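Local coordinates for protein 3-HSA hydroxylase, oxygenase (Rhodococcus sp., PDB 2RFQ) that hydroxylates the steroid-derived phenol 3-HSA ortho to its hydroxyl group, using FMNH2 and molecular oxygen, in the bacterial breakdown of cholesterol, at residues V185-T190 / W359-A364; A243-M248 / R332-I337. One frame throughout, in Å; residues are numbered along the deposited sequence.

Contact 1: residues V185-T190 / W359-A364; sequences VGLRGT and WRDAHA
Asp361 and Arg360, neighbours on helix 354-365, each bind a backbone group of the loop 185-190 directly. Asp361 OD1 accepts from Leu187 N at 2.8 Å and is met from above the carboxylate plane. Water 1 also donates to Asp361 OD1 (2.7 Å) and accepts from Arg188 N, so the carboxylate serves two successive amides, one directly and one through water. Arg360 NH1 donates to Val185 O at 2.9 Å, nearly straight at 163° and in the guanidinium plane. NH1 also makes a salt bridge to Glu31, and NE binds Gln356. The Glu31 carboxylate probably eases the repulsion from Arg188, whose NH1 lies 3.7 Å from Arg360 NH1. Arg188 NE is held by Val184 O. Leu187 O accepts from both Thr190 N and Thr190 OG1, and from Trp182. Between the polar grips, Ala364 CB rests on Gly186 C at 3.5 Å. Leu187 CG lies 3.5 Å from Asp361 O. Leu187 also packs on Trp84, an FMN-binding residue by similarity. This loop-to-helix junction ties the beta domain to the C-terminal helical domain of the acyl-CoA dehydrogenase fold, beside the probable flavin site.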
loop_
_atom_site.group_PDB
_atom_site.type_symbol
_atom_site.label_atom_id
_atom_site.label_comp_id
_atom_site.label_asym_id
_atom_site.label_seq_id
_atom_site.Cartn_x
_atom_site.Cartn_y
_atom_site.Cartn_z
ATOM N N VAL A 185 -21.040 -9.283 -12.177
ATOM C CA VAL A 185 -20.570 -9.916 -10.929
ATOM C C VAL A 185 -21.011 -9.160 -9.648
ATOM O O VAL A 185 -21.035 -9.714 -8.549
ATOM C CB VAL A 185 -19.020 -10.057 -10.957
ATOM C CG1 VAL A 185 -18.354 -8.662 -10.899
ATOM C CG2 VAL A 185 -18.480 -10.991 -9.828
ATOM N N GLY A 186 -21.348 -7.893 -9.806
ATOM C CA GLY A 186 -21.853 -7.080 -8.673
ATOM C C GLY A 186 -22.840 -6.027 -9.136
ATOM O O GLY A 186 -22.988 -5.767 -10.342
ATOM N N LEU A 187 -23.493 -5.383 -8.165
ATOM C CA LEU A 187 -24.618 -4.467 -8.457
ATOM C C LEU A 187 -25.658 -5.165 -9.348
ATOM O O LEU A 187 -26.341 -4.535 -10.162
ATOM C CB LEU A 187 -24.141 -3.137 -9.099
ATOM C CG LEU A 187 -23.420 -2.191 -8.118
ATOM C CD1 LEU A 187 -22.915 -0.950 -8.925
ATOM C CD2 LEU A 187 -24.368 -1.789 -6.957
ATOM N N ARG A 188 -25.807 -6.470 -9.147
ATOM C CA ARG A 188 -26.763 -7.269 -9.938
ATOM C C ARG A 188 -28.189 -6.718 -9.804
ATOM O O ARG A 188 -28.946 -6.640 -10.785
ATOM C CB ARG A 188 -26.722 -8.729 -9.490
ATOM C CG ARG A 188 -25.423 -9.370 -9.877
ATOM C CD ARG A 188 -25.296 -10.787 -9.298
ATOM N NE ARG A 188 -24.169 -11.476 -9.904
ATOM C CZ ARG A 188 -23.595 -12.570 -9.408
ATOM N NH1 ARG A 188 -24.011 -13.095 -8.245
ATOM N NH2 ARG A 188 -22.597 -13.140 -10.082
ATOM N N GLY A 189 -28.541 -6.287 -8.597
ATOM C CA GLY A 189 -29.893 -5.776 -8.335
ATOM C C GLY A 189 -30.252 -4.481 -9.048
ATOM O O GLY A 189 -31.424 -4.112 -9.087
ATOM N N THR A 190 -29.251 -3.772 -9.601
ATOM C CA THR A 190 -29.534 -2.456 -10.161
ATOM C C THR A 190 -30.343 -2.509 -11.461
ATOM O O THR A 190 -30.946 -1.505 -11.834
ATOM C CB THR A 190 -28.247 -1.601 -10.368
ATOM O OG1 THR A 190 -27.396 -2.247 -11.327
ATOM C CG2 THR A 190 -27.517 -1.439 -9.019
ATOM N N TRP A 359 -18.903 -6.297 -1.020
ATOM C CA TRP A 359 -17.589 -6.401 -1.685
ATOM C C TRP A 359 -17.762 -6.413 -3.201
ATOM O O TRP A 359 -17.183 -5.580 -3.896
ATOM C CB TRP A 359 -16.861 -7.664 -1.151
ATOM C CG TRP A 359 -15.520 -7.954 -1.749
ATOM C CD1 TRP A 359 -14.365 -7.204 -1.647
ATOM C CD2 TRP A 359 -15.200 -9.083 -2.555
ATOM N NE1 TRP A 359 -13.337 -7.819 -2.348
ATOM C CE2 TRP A 359 -13.823 -8.971 -2.912
ATOM C CE3 TRP A 359 -15.939 -10.183 -3.010
ATOM C CZ2 TRP A 359 -13.168 -9.951 -3.689
ATOM C CZ3 TRP A 359 -15.286 -11.155 -3.796
ATOM C CH2 TRP A 359 -13.935 -11.017 -4.137
ATOM N N ARG A 360 -18.590 -7.325 -3.717
ATOM C CA ARG A 360 -18.813 -7.374 -5.170
ATOM C C ARG A 360 -19.465 -6.111 -5.683
ATOM O O ARG A 360 -19.097 -5.581 -6.750
ATOM C CB ARG A 360 -19.668 -8.579 -5.525
ATOM C CG ARG A 360 -18.874 -9.898 -5.369
ATOM C CD ARG A 360 -19.740 -11.107 -5.748
ATOM N NE ARG A 360 -20.833 -11.336 -4.796
ATOM C CZ ARG A 360 -22.112 -11.009 -4.991
ATOM N NH1 ARG A 360 -22.511 -10.407 -6.116
ATOM N NH2 ARG A 360 -23.005 -11.270 -4.049
ATOM N N ASP A 361 -20.431 -5.616 -4.910
ATOM C CA ASP A 361 -21.157 -4.394 -5.297
ATOM C C ASP A 361 -20.239 -3.164 -5.436
ATOM O O ASP A 361 -20.368 -2.389 -6.400
ATOM C CB ASP A 361 -22.267 -4.114 -4.286
ATOM C CG ASP A 361 -23.473 -5.042 -4.446
ATOM O OD1 ASP A 361 -23.543 -5.850 -5.398
ATOM O OD2 ASP A 361 -24.372 -4.991 -3.566
ATOM N N ALA A 362 -19.346 -2.981 -4.459
ATOM C CA ALA A 362 -18.416 -1.824 -4.472
ATOM C C ALA A 362 -17.463 -1.948 -5.645
ATOM O O ALA A 362 -17.192 -0.967 -6.347
ATOM C CB ALA A 362 -17.655 -1.716 -3.137
ATOM N N HIS A 363 -16.981 -3.168 -5.902
ATOM C CA HIS A 363 -16.061 -3.344 -7.025
ATOM C C HIS A 363 -16.748 -3.133 -8.366
ATOM O O HIS A 363 -16.128 -2.684 -9.349
ATOM C CB HIS A 363 -15.360 -4.699 -6.934
ATOM C CG HIS A 363 -14.245 -4.706 -5.952
ATOM N ND1 HIS A 363 -12.969 -4.279 -6.272
ATOM C CD2 HIS A 363 -14.224 -5.017 -4.634
ATOM C CE1 HIS A 363 -12.201 -4.360 -5.196
ATOM N NE2 HIS A 363 -12.940 -4.796 -4.188
ATOM N N ALA A 364 -18.061 -3.368 -8.402
ATOM C CA ALA A 364 -18.796 -3.117 -9.623
ATOM C C ALA A 364 -18.998 -1.619 -9.797
ATOM O O ALA A 364 -18.813 -1.090 -10.903
ATOM C CB ALA A 364 -20.130 -3.852 -9.632
HETATM O O HOH W 1 -24.782 -7.839 -6.798
#

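Contact 2: residues A243-M248 / R332-I337; sequences APIVGM and RAISSI
Ile245 and Val246 of helix 233-266 pack against Ala333 and Ile334 of helix 316-344. Both helices belong to the C-terminal helical bundle of the acyl-CoA dehydrogenase fold. Here they run in nearly the same direction, with an angle of 22° and axes 8.7 Å apart. No hydrogen bond crosses between the segments.

Helix 233-266 is kinked at Pro244, whose nitrogen makes no bond to the preceding turn. The Pro244 ring faces helices 65-76 and 80-96, touching Val72 and Trp84. Ile245 comes next and supplies the main side-chain contact. Its CG2 stands anti to the backbone N, while CG1 is anti to the carbonyl carbon (chi1 -60°). The CG2 methyl meets Ala333 CB at 4.0 Å and Ile334 CG1 at 4.1 Å. The backbone of Ile245 comes closer still, with Ile245 O 3.8 Å from Ala333 CB. The Ile245 side chain also touches Trp84, probably part of the flavin site.

The nearest pair of CA atoms is Val246 and Ala333, 5.3 Å apart. The Val246 side chain leaves the backbone away from the other helix, yet its CG2 comes within 4.3 Å of Ala333 CB. The small Ala333 side chain is consistent with this close approach. Its methyl sits against backbone as well as side chains, with Val246 CA 4.0 Å from Ala333 CB.

Met248, present as selenomethionine, meets the second helix through its backbone. Its side chain turns instead to Asp361 and Trp84. The end of Ile337 comes up beside the last residue of the segment, where Ile337 CD1 lies 4.2 Å from Met248 C.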
loop_
_atom_site.group_PDB
_atom_site.type_symbol
_atom_site.label_atom_id
_atom_site.label_comp_id
_atom_site.label_asym_id
_atom_site.label_seq_id
_atom_site.Cartn_x
_atom_site.Cartn_y
_atom_site.Cartn_z
ATOM N N ALA A 243 -21.011 8.449 -3.409
ATOM C CA ALA A 243 -21.782 8.373 -2.143
ATOM C C ALA A 243 -22.349 6.976 -1.842
ATOM O O ALA A 243 -22.222 6.501 -0.705
ATOM C CB ALA A 243 -22.883 9.451 -2.107
ATOM N N PRO A 244 -22.960 6.298 -2.835
ATOM C CA PRO A 244 -23.473 4.944 -2.534
ATOM C C PRO A 244 -22.349 3.951 -2.229
ATOM O O PRO A 244 -22.523 3.081 -1.408
ATOM C CB PRO A 244 -24.281 4.558 -3.785
ATOM C CG PRO A 244 -23.800 5.477 -4.882
ATOM C CD PRO A 244 -23.250 6.714 -4.227
ATOM N N ILE A 245 -21.184 4.119 -2.855
ATOM C CA ILE A 245 -20.070 3.210 -2.568
ATOM C C ILE A 245 -19.566 3.433 -1.146
ATOM O O ILE A 245 -19.308 2.469 -0.411
ATOM C CB ILE A 245 -18.977 3.318 -3.617
ATOM C CG1 ILE A 245 -19.563 2.949 -4.993
ATOM C CG2 ILE A 245 -17.810 2.409 -3.256
ATOM C CD1 ILE A 245 -18.600 3.249 -6.194
ATOM N N VAL A 246 -19.422 4.706 -0.755
ATOM C CA VAL A 246 -19.145 5.026 0.650
ATOM C C VAL A 246 -20.199 4.380 1.589
ATOM O O VAL A 246 -19.851 3.740 2.581
ATOM C CB VAL A 246 -19.010 6.549 0.874
ATOM C CG1 VAL A 246 -18.831 6.861 2.368
ATOM C CG2 VAL A 246 -17.809 7.059 0.057
ATOM N N GLY A 247 -21.479 4.535 1.264
ATOM C CA GLY A 247 -22.555 3.906 2.054
ATOM C C GLY A 247 -22.408 2.383 2.137
ATOM O O GLY A 247 -22.610 1.802 3.210
HETATM N N MSE A 248 -22.054 1.746 1.021
HETATM C CA MSE A 248 -21.786 0.301 1.005
HETATM C C MSE A 248 -20.693 -0.048 2.020
HETATM O O MSE A 248 -20.790 -1.069 2.724
HETATM C CB MSE A 248 -21.412 -0.168 -0.408
HETATM C CG MSE A 248 -22.612 -0.165 -1.338
HETATM SE SE MSE A 248 -21.900 -0.605 -3.135
HETATM C CE MSE A 248 -22.943 0.686 -4.221
ATOM N N ARG A 332 -11.009 4.761 -1.082
ATOM C CA ARG A 332 -10.918 4.481 0.359
ATOM C C ARG A 332 -12.017 3.492 0.789
ATOM O O ARG A 332 -11.789 2.594 1.602
ATOM C CB ARG A 332 -11.078 5.771 1.168
ATOM C CG ARG A 332 -9.938 6.795 0.979
ATOM C CD ARG A 332 -10.075 7.909 2.026
ATOM N NE ARG A 332 -9.577 9.189 1.510
ATOM C CZ ARG A 332 -8.302 9.595 1.550
ATOM N NH1 ARG A 332 -7.970 10.790 1.064
ATOM N NH2 ARG A 332 -7.355 8.797 2.031
ATOM N N ALA A 333 -13.219 3.697 0.265
ATOM C CA ALA A 333 -14.354 2.825 0.587
ATOM C C ALA A 333 -14.068 1.387 0.155
ATOM O O ALA A 333 -14.259 0.437 0.939
ATOM C CB ALA A 333 -15.629 3.357 -0.030
ATOM N N ILE A 334 -13.595 1.212 -1.072
ATOM C CA ILE A 334 -13.305 -0.141 -1.587
ATOM C C ILE A 334 -12.135 -0.776 -0.826
ATOM O O ILE A 334 -12.203 -1.949 -0.454
ATOM C CB ILE A 334 -13.057 -0.102 -3.093
ATOM C CG1 ILE A 334 -14.357 0.333 -3.786
ATOM C CG2 ILE A 334 -12.641 -1.473 -3.596
ATOM C CD1 ILE A 334 -14.192 0.760 -5.230
ATOM N N SER A 335 -11.059 -0.019 -0.606
ATOM C CA SER A 335 -9.927 -0.550 0.176
ATOM C C SER A 335 -10.370 -1.034 1.553
ATOM O O SER A 335 -9.924 -2.081 2.036
ATOM C CB SER A 335 -8.852 0.520 0.290
ATOM O OG SER A 335 -7.748 0.088 1.073
ATOM N N SER A 336 -11.271 -0.274 2.177
ATOM C CA SER A 336 -11.777 -0.612 3.503
ATOM C C SER A 336 -12.638 -1.869 3.472
ATOM O O SER A 336 -12.486 -2.751 4.332
ATOM C CB SER A 336 -12.541 0.580 4.046
ATOM O OG SER A 336 -11.620 1.681 4.161
ATOM N N ILE A 337 -13.520 -1.975 2.477
ATOM C CA ILE A 337 -14.352 -3.194 2.349
ATOM C C ILE A 337 -13.417 -4.393 2.118
ATOM O O ILE A 337 -13.594 -5.482 2.711
ATOM C CB ILE A 337 -15.368 -3.078 1.190
ATOM C CG1 ILE A 337 -16.398 -2.004 1.545
ATOM C CG2 ILE A 337 -16.078 -4.436 0.968
ATOM C CD1 ILE A 337 -17.189 -1.542 0.367
#

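In the fold
Both contacts are buried, and their centres are about 12 Å apart. Contact 2 joins two long helices of the C-terminal bundle by van der Waals packing, mostly apolar, with no hydrogen bond across it. Contact 1 joins a loop between beta strands to helix 354-365, through hydrogen bonds to loop backbone groups together with apolar packing, and one bridging water. The helix of contact 1 follows helix 316-344 of contact 2 in the chain and packs directly on it: Ala362 CB is 3.5 Å from Ile337 CD1. Met248 of contact 2 also touches Leu187 of contact 1. Different subunits approach the two places. Trp359 stacks on Trp359 of the second subunit beside contact 1, whereas Arg332 at contact 2 makes a salt bridge to Asp289 of the third.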